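Local coordinates for Ice-binding protein (Flavobacteriaceae bacterium, PDB 5UYT) that probably binds to ice crystals and restrains their growth, as expected of a bacterial antifreeze protein built from beta-solenoid domains, at residues 359-371 with 379-391. Residues are numbered along the deposited sequence; the frame is centred on the assembly and turned at random.
Sequences IAKNVFWKVDGAV and FKGSVIGNNGAVI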
ATOM      1  N   ILE A 359       6.108  -6.784  -9.858  1.00 18.34           N
ATOM      2  CA  ILE A 359       7.431  -7.351 -10.226  1.00 18.66           C
ATOM      3  C   ILE A 359       8.582  -6.387  -9.880  1.00 17.90           C
ATOM      4  O   ILE A 359       8.410  -5.153  -9.907  1.00 17.79           O
ATOM      5  CB  ILE A 359       7.504  -7.848 -11.692  1.00 20.46           C
ATOM      6  CG1 ILE A 359       7.255  -6.695 -12.688  1.00 20.95           C
ATOM      7  CG2 ILE A 359       6.577  -9.069 -11.892  1.00 21.59           C
ATOM      8  CD1 ILE A 359       7.386  -7.047 -14.183  1.00 22.01           C
ATOM      9  N   ALA A 360       9.718  -6.947  -9.473  1.00 16.93           N
ATOM     10  CA  ALA A 360      10.785  -6.121  -8.916  1.00 16.63           C
ATOM     11  C   ALA A 360      11.368  -5.142  -9.961  1.00 17.06           C
ATOM     12  O   ALA A 360      11.912  -4.118  -9.590  1.00 16.73           O
ATOM     13  CB  ALA A 360      11.897  -7.018  -8.383  1.00 16.33           C
ATOM     14  N   LYS A 361      11.282  -5.500 -11.251  1.00 17.56           N
ATOM     15  CA  LYS A 361      11.723  -4.651 -12.346  1.00 18.22           C
ATOM     16  C   LYS A 361      11.049  -3.263 -12.301  1.00 18.31           C
ATOM     17  O   LYS A 361      11.595  -2.288 -12.848  1.00 17.91           O
ATOM     18  CB  LYS A 361      11.336  -5.350 -13.661  1.00 21.06           C
ATOM     19  CG  LYS A 361      11.569  -4.571 -14.935  1.00 24.22           C
ATOM     20  CD  LYS A 361      11.166  -5.355 -16.195  1.00 25.08           C
ATOM     21  CE  LYS A 361       9.675  -5.312 -16.533  1.00 28.46           C
ATOM     22  NZ  LYS A 361       8.989  -4.003 -16.856  1.00 28.22           N
ATOM     23  N   ASN A 362       9.844  -3.203 -11.694  1.00 18.22           N
ATOM     24  CA  ASN A 362       9.005  -1.986 -11.709  1.00 18.53           C
ATOM     25  C   ASN A 362       8.955  -1.274 -10.359  1.00 17.45           C
ATOM     26  O   ASN A 362       8.056  -0.460 -10.128  1.00 17.34           O
ATOM     27  CB  ASN A 362       7.559  -2.319 -12.163  1.00 19.25           C
ATOM     28  CG  ASN A 362       7.503  -2.872 -13.582  1.00 21.39           C
ATOM     29  OD1 ASN A 362       8.394  -2.632 -14.383  1.00 21.37           O
ATOM     30  ND2 ASN A 362       6.456  -3.639 -13.895  1.00 22.67           N
ATOM     31  N   VAL A 363       9.910  -1.588  -9.483  1.00 16.23           N
ATOM     32  CA  VAL A 363      10.009  -0.962  -8.159  1.00 16.10           C
ATOM     33  C   VAL A 363      11.294  -0.139  -8.070  1.00 16.26           C
ATOM     34  O   VAL A 363      12.406  -0.661  -8.376  1.00 16.40           O
ATOM     35  CB  VAL A 363      10.044  -2.060  -7.085  1.00 15.65           C
ATOM     36  CG1 VAL A 363      10.206  -1.431  -5.711  1.00 15.64           C
ATOM     37  CG2 VAL A 363       8.756  -2.896  -7.178  1.00 16.34           C
ATOM     38  N   PHE A 364      11.139   1.149  -7.722  1.00 16.48           N
ATOM     39  CA  PHE A 364      12.280   2.065  -7.650  1.00 17.22           C
ATOM     40  C   PHE A 364      12.311   2.814  -6.339  1.00 17.45           C
ATOM     41  O   PHE A 364      11.266   3.279  -5.856  1.00 18.29           O
ATOM     42  CB  PHE A 364      12.204   3.088  -8.787  1.00 17.91           C
ATOM     43  CG  PHE A 364      12.150   2.437 -10.133  1.00 18.64           C
ATOM     44  CD1 PHE A 364      13.333   2.077 -10.784  1.00 19.21           C
ATOM     45  CD2 PHE A 364      10.918   2.065 -10.686  1.00 18.74           C
ATOM     46  CE1 PHE A 364      13.295   1.410 -12.011  1.00 20.22           C
ATOM     47  CE2 PHE A 364      10.878   1.397 -11.921  1.00 19.63           C
ATOM     48  CZ  PHE A 364      12.057   1.061 -12.561  1.00 20.35           C
ATOM     49  N   TRP A 365      13.511   2.973  -5.795  1.00 17.19           N
ATOM     50  CA  TRP A 365      13.670   3.675  -4.531  1.00 16.90           C
ATOM     51  C   TRP A 365      14.661   4.797  -4.799  1.00 17.93           C
ATOM     52  O   TRP A 365      15.799   4.532  -5.229  1.00 18.92           O
ATOM     53  CB  TRP A 365      14.305   2.748  -3.489  1.00 16.63           C
ATOM     54  CG  TRP A 365      13.543   1.466  -3.215  1.00 15.86           C
ATOM     55  CD1 TRP A 365      13.514   0.335  -4.000  1.00 15.98           C
ATOM     56  CD2 TRP A 365      12.747   1.186  -2.066  1.00 16.46           C
ATOM     57  NE1 TRP A 365      12.726  -0.625  -3.399  1.00 16.15           N
ATOM     58  CE2 TRP A 365      12.243  -0.125  -2.213  1.00 16.06           C
ATOM     59  CE3 TRP A 365      12.378   1.938  -0.931  1.00 16.45           C
ATOM     60  CZ2 TRP A 365      11.398  -0.718  -1.260  1.00 16.82           C
ATOM     61  CZ3 TRP A 365      11.552   1.338   0.032  1.00 16.94           C
ATOM     62  CH2 TRP A 365      11.086   0.009  -0.134  1.00 17.17           C
ATOM     63  N   LYS A 366      14.241   6.041  -4.560  1.00 18.06           N
ATOM     64  CA  LYS A 366      15.135   7.182  -4.712  1.00 19.29           C
ATOM     65  C   LYS A 366      15.555   7.601  -3.309  1.00 18.92           C
ATOM     66  O   LYS A 366      14.697   8.100  -2.566  1.00 18.77           O
ATOM     67  CB  LYS A 366      14.349   8.309  -5.394  1.00 20.74           C
ATOM     68  CG  LYS A 366      15.155   9.551  -5.831  1.00 24.62           C
ATOM     69  CD  LYS A 366      15.429  10.538  -4.695  1.00 27.77           C
ATOM     70  CE  LYS A 366      14.190  10.995  -3.925  1.00 29.29           C
ATOM     71  NZ  LYS A 366      14.579  11.774  -2.706  1.00 31.02           N
ATOM     72  N   VAL A 367      16.826   7.408  -2.933  1.00 18.50           N
ATOM     73  CA  VAL A 367      17.234   7.677  -1.544  1.00 17.77           C
ATOM     74  C   VAL A 367      18.248   8.838  -1.490  1.00 18.36           C
ATOM     75  O   VAL A 367      19.369   8.750  -2.003  1.00 18.53           O
ATOM     76  CB  VAL A 367      17.855   6.405  -0.891  1.00 17.25           C
ATOM     77  CG1 VAL A 367      18.225   6.727   0.559  1.00 17.38           C
ATOM     78  CG2 VAL A 367      16.859   5.229  -1.002  1.00 16.23           C
ATOM     79  N   ASP A 368      17.831   9.953  -0.899  1.00 19.34           N
ATOM     80  CA  ASP A 368      18.713  11.109  -0.823  1.00 21.09           C
ATOM     81  C   ASP A 368      19.541  11.019   0.458  1.00 21.35           C
ATOM     82  O   ASP A 368      19.322  11.758   1.429  1.00 20.44           O
ATOM     83  CB  ASP A 368      17.929  12.427  -0.876  1.00 23.07           C
ATOM     84  CG  ASP A 368      18.828  13.632  -0.937  1.00 26.94           C
ATOM     85  OD1 ASP A 368      20.006  13.508  -1.339  1.00 28.03           O
ATOM     86  OD2 ASP A 368      18.359  14.751  -0.594  1.00 28.33           O
ATOM     87  N   GLY A 369      20.478  10.073   0.442  1.00 20.58           N
ATOM     88  CA  GLY A 369      21.350   9.826   1.572  1.00 20.74           C
ATOM     89  C   GLY A 369      21.961   8.437   1.521  1.00 19.75           C
ATOM     90  O   GLY A 369      21.917   7.751   0.492  1.00 19.63           O
ATOM     91  N   ALA A 370      22.554   8.031   2.644  1.00 19.61           N
ATOM     92  CA  ALA A 370      23.163   6.687   2.766  1.00 19.01           C
ATOM     93  C   ALA A 370      22.117   5.578   2.699  1.00 18.35           C
ATOM     94  O   ALA A 370      20.914   5.805   2.951  1.00 18.20           O
ATOM     95  CB  ALA A 370      23.944   6.600   4.084  1.00 19.57           C
ATOM     96  N   VAL A 371      22.566   4.387   2.316  1.00 17.01           N
ATOM     97  CA  VAL A 371      21.676   3.196   2.236  1.00 16.25           C
ATOM     98  C   VAL A 371      22.365   2.090   3.029  1.00 16.27           C
ATOM     99  O   VAL A 371      23.516   1.775   2.754  1.00 16.11           O
ATOM    100  CB  VAL A 371      21.490   2.747   0.773  1.00 16.05           C
ATOM    101  CG1 VAL A 371      20.706   1.419   0.684  1.00 15.55           C
ATOM    102  CG2 VAL A 371      20.769   3.850  -0.038  1.00 16.58           C
ATOM    103  N   PHE A 379      15.627  -7.597  -0.157  1.00 14.56           N
ATOM    104  CA  PHE A 379      15.278  -6.310  -0.760  1.00 15.93           C
ATOM    105  C   PHE A 379      14.910  -6.507  -2.226  1.00 16.07           C
ATOM    106  O   PHE A 379      15.462  -7.411  -2.894  1.00 15.72           O
ATOM    107  CB  PHE A 379      16.427  -5.262  -0.609  1.00 17.10           C
ATOM    108  CG  PHE A 379      15.912  -3.826  -0.470  1.00 19.06           C
ATOM    109  CD1 PHE A 379      15.418  -3.389   0.758  1.00 20.45           C
ATOM    110  CD2 PHE A 379      15.863  -2.962  -1.565  1.00 23.07           C
ATOM    111  CE1 PHE A 379      14.880  -2.102   0.922  1.00 23.38           C
ATOM    112  CE2 PHE A 379      15.325  -1.675  -1.416  1.00 21.52           C
ATOM    113  CZ  PHE A 379      14.839  -1.253  -0.186  1.00 21.98           C
ATOM    114  N   LYS A 380      13.981  -5.684  -2.729  1.00 15.19           N
ATOM    115  CA  LYS A 380      13.516  -5.812  -4.122  1.00 15.79           C
ATOM    116  C   LYS A 380      13.401  -4.430  -4.741  1.00 15.76           C
ATOM    117  O   LYS A 380      12.971  -3.479  -4.080  1.00 16.27           O
ATOM    118  CB  LYS A 380      12.172  -6.564  -4.203  1.00 16.72           C
ATOM    119  CG  LYS A 380      12.340  -8.018  -3.710  1.00 18.02           C
ATOM    120  CD  LYS A 380      11.119  -8.897  -3.896  1.00 19.39           C
ATOM    121  CE  LYS A 380      11.318 -10.286  -3.254  1.00 19.76           C
ATOM    122  NZ  LYS A 380      11.705 -10.206  -1.792  1.00 20.30           N
ATOM    123  N   GLY A 381      13.787  -4.345  -6.003  1.00 15.89           N
ATOM    124  CA  GLY A 381      13.668  -3.102  -6.776  1.00 16.85           C
ATOM    125  C   GLY A 381      15.028  -2.473  -7.027  1.00 17.08           C
ATOM    126  O   GLY A 381      16.053  -3.031  -6.615  1.00 17.05           O
ATOM    127  N   SER A 382      15.025  -1.317  -7.693  1.00 17.35           N
ATOM    128  CA  SER A 382      16.277  -0.619  -7.999  1.00 17.59           C
ATOM    129  C   SER A 382      16.427   0.571  -7.041  1.00 17.68           C
ATOM    130  O   SER A 382      15.601   1.491  -7.053  1.00 16.87           O
ATOM    131  CB  SER A 382      16.238  -0.126  -9.451  1.00 18.72           C
ATOM    132  OG  SER A 382      16.258  -1.226 -10.332  1.00 19.54           O
ATOM    133  N   VAL A 383      17.473   0.532  -6.213  1.00 17.80           N
ATOM    134  CA  VAL A 383      17.699   1.584  -5.230  1.00 18.99           C
ATOM    135  C   VAL A 383      18.731   2.502  -5.853  1.00 19.85           C
ATOM    136  O   VAL A 383      19.798   2.059  -6.306  1.00 18.32           O
ATOM    137  CB  VAL A 383      18.320   1.062  -3.914  1.00 20.30           C
ATOM    138  CG1 VAL A 383      18.525   2.241  -2.952  1.00 22.84           C
ATOM    139  CG2 VAL A 383      17.462  -0.002  -3.292  1.00 20.87           C
ATOM    140  N   ILE A 384      18.406   3.789  -5.885  1.00 20.05           N
ATOM    141  CA  ILE A 384      19.370   4.775  -6.342  1.00 24.02           C
ATOM    142  C   ILE A 384      19.571   5.774  -5.241  1.00 23.94           C
ATOM    143  O   ILE A 384      18.715   6.641  -5.012  1.00 23.03           O
ATOM    144  CB  ILE A 384      18.897   5.512  -7.580  1.00 26.64           C
ATOM    145  CG1 ILE A 384      18.468   4.517  -8.660  1.00 29.78           C
ATOM    146  CG2 ILE A 384      20.024   6.432  -8.071  1.00 30.99           C
ATOM    147  CD1 ILE A 384      18.165   5.182  -9.980  1.00 32.70           C
ATOM    148  N   GLY A 385      20.706   5.626  -4.571  1.00 23.39           N
ATOM    149  CA  GLY A 385      21.101   6.481  -3.475  1.00 23.09           C
ATOM    150  C   GLY A 385      21.877   7.662  -4.023  1.00 23.49           C
ATOM    151  O   GLY A 385      22.294   7.678  -5.196  1.00 23.05           O
ATOM    152  N   ASN A 386      22.058   8.658  -3.159  1.00 24.16           N
ATOM    153  CA  ASN A 386      22.663   9.927  -3.546  1.00 24.51           C
ATOM    154  C   ASN A 386      23.464  10.468  -2.379  1.00 26.81           C
ATOM    155  O   ASN A 386      22.903  10.666  -1.286  1.00 26.80           O
ATOM    156  CB  ASN A 386      21.570  10.939  -3.904  1.00 24.91           C
ATOM    157  CG  ASN A 386      22.124  12.283  -4.357  1.00 26.04           C
ATOM    158  OD1 ASN A 386      21.741  13.334  -3.815  1.00 28.17           O
ATOM    159  ND2 ASN A 386      22.980  12.273  -5.375  1.00 24.87           N
ATOM    160  N   ASN A 387      24.746  10.719  -2.609  1.00 28.41           N
ATOM    161  CA  ASN A 387      25.649  11.273  -1.611  1.00 30.21           C
ATOM    162  C   ASN A 387      25.567  10.587  -0.252  1.00 30.12           C
ATOM    163  O   ASN A 387      25.103  11.167   0.727  1.00 29.84           O
ATOM    164  CB  ASN A 387      25.428  12.788  -1.501  1.00 33.59           C
ATOM    165  CG  ASN A 387      25.720  13.491  -2.803  1.00 36.21           C
ATOM    166  OD1 ASN A 387      26.571  13.043  -3.576  1.00 38.62           O
ATOM    167  ND2 ASN A 387      25.004  14.566  -3.075  1.00 38.35           N
ATOM    168  N   GLY A 388      26.019   9.340  -0.195  1.00 27.20           N
ATOM    169  CA  GLY A 388      26.102   8.656   1.078  1.00 26.18           C
ATOM    170  C   GLY A 388      26.627   7.246   0.893  1.00 23.78           C
ATOM    171  O   GLY A 388      26.404   6.629  -0.149  1.00 23.29           O
ATOM    172  N   ALA A 389      27.341   6.771   1.900  1.00 23.60           N
ATOM    173  CA  ALA A 389      27.971   5.462   1.844  1.00 22.78           C
ATOM    174  C   ALA A 389      26.884   4.391   1.813  1.00 21.27           C
ATOM    175  O   ALA A 389      25.781   4.577   2.375  1.00 20.01           O
ATOM    176  CB  ALA A 389      28.884   5.266   3.037  1.00 25.11           C
ATOM    177  N   VAL A 390      27.180   3.282   1.149  1.00 18.55           N
ATOM    178  CA  VAL A 390      26.229   2.192   1.107  1.00 17.53           C
ATOM    179  C   VAL A 390      26.861   0.994   1.816  1.00 16.63           C
ATOM    180  O   VAL A 390      28.043   0.676   1.572  1.00 17.85           O
ATOM    181  CB  VAL A 390      25.864   1.829  -0.355  1.00 17.16           C
ATOM    182  CG1 VAL A 390      24.941   0.607  -0.435  1.00 16.54           C
ATOM    183  CG2 VAL A 390      25.266   3.045  -1.072  1.00 18.95           C
ATOM    184  N   ILE A 391      26.087   0.352   2.690  1.00 15.95           N
ATOM    185  CA  ILE A 391      26.525  -0.915   3.302  1.00 16.01           C
ATOM    186  C   ILE A 391      25.460  -1.960   3.046  1.00 15.20           C
ATOM    187  O   ILE A 391      24.271  -1.716   3.322  1.00 15.05           O
ATOM    188  CB  ILE A 391      26.719  -0.777   4.827  1.00 17.21           C
ATOM    189  CG1 ILE A 391      27.749   0.296   5.121  1.00 18.27           C
ATOM    190  CG2 ILE A 391      27.137  -2.134   5.449  1.00 17.25           C
ATOM    191  CD1 ILE A 391      27.853   0.629   6.610  1.00 21.42           C
TER
HETATM  192  O   HOH W   1      14.637  -3.355 -10.204  1.00 18.87           O
HETATM  193  O   HOH W   2      23.493   6.200  -1.278  1.00 36.99           O
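Strands 363-367 and 382-385 run parallel, their axes 4.7 Å apart and 13° from alignment, on successive coils of the right-handed beta-helix. Ser382 N gives its hydrogen to Val363 O, and the ladder climbs through Trp365 N to Ser382 O, Ile384 N to Trp365 O (2.8 Å) and Val367 N to Ile384 O. Beyond the turns the register slips by one residue, and Val371 pairs with Val390 on the next face. Trp365 fills the interior at the corner. With CG beside its backbone N (chi1 -58°), the indole meets Phe379, which brings CZ over the centre of one indole face, 3.5 Å above its plane, with the two rings inclined at 44°. The indole N-H is used as well: NE1 donates to Lys380 O at 2.9 Å, in the carbonyl plane, so the Lys380 carbonyl has a donor where the chain turns its corner. A phenylalanine in its place would probably leave Lys380 O without this donor and take away part of the surface on which Phe379 CE2 and CZ rest. Gly381 suits the corner because a beta carbon there would clash with Val363 CG1 and, at these backbone angles, press against Lys380 O. Farther along the interior, branched valines mesh: Val383 sets CG2 against Trp365 CD1 and CG1 against both Val367 CG2 (3.9 Å) and Val371 CG2 (4.0 Å). On the opposite face of these strands, Ser382 brings CB to Phe364 CD1 at 3.9 Å, while its OG is bonded to Arg401 and to a water that donates to Ala360 O. That face is partly covered by helix 270-288, with Leu279 on Ile384 and Tyr283 on Lys366. Strand 336-340 flanks 363-367, and strand 397-404 continues the stack beyond 382-385.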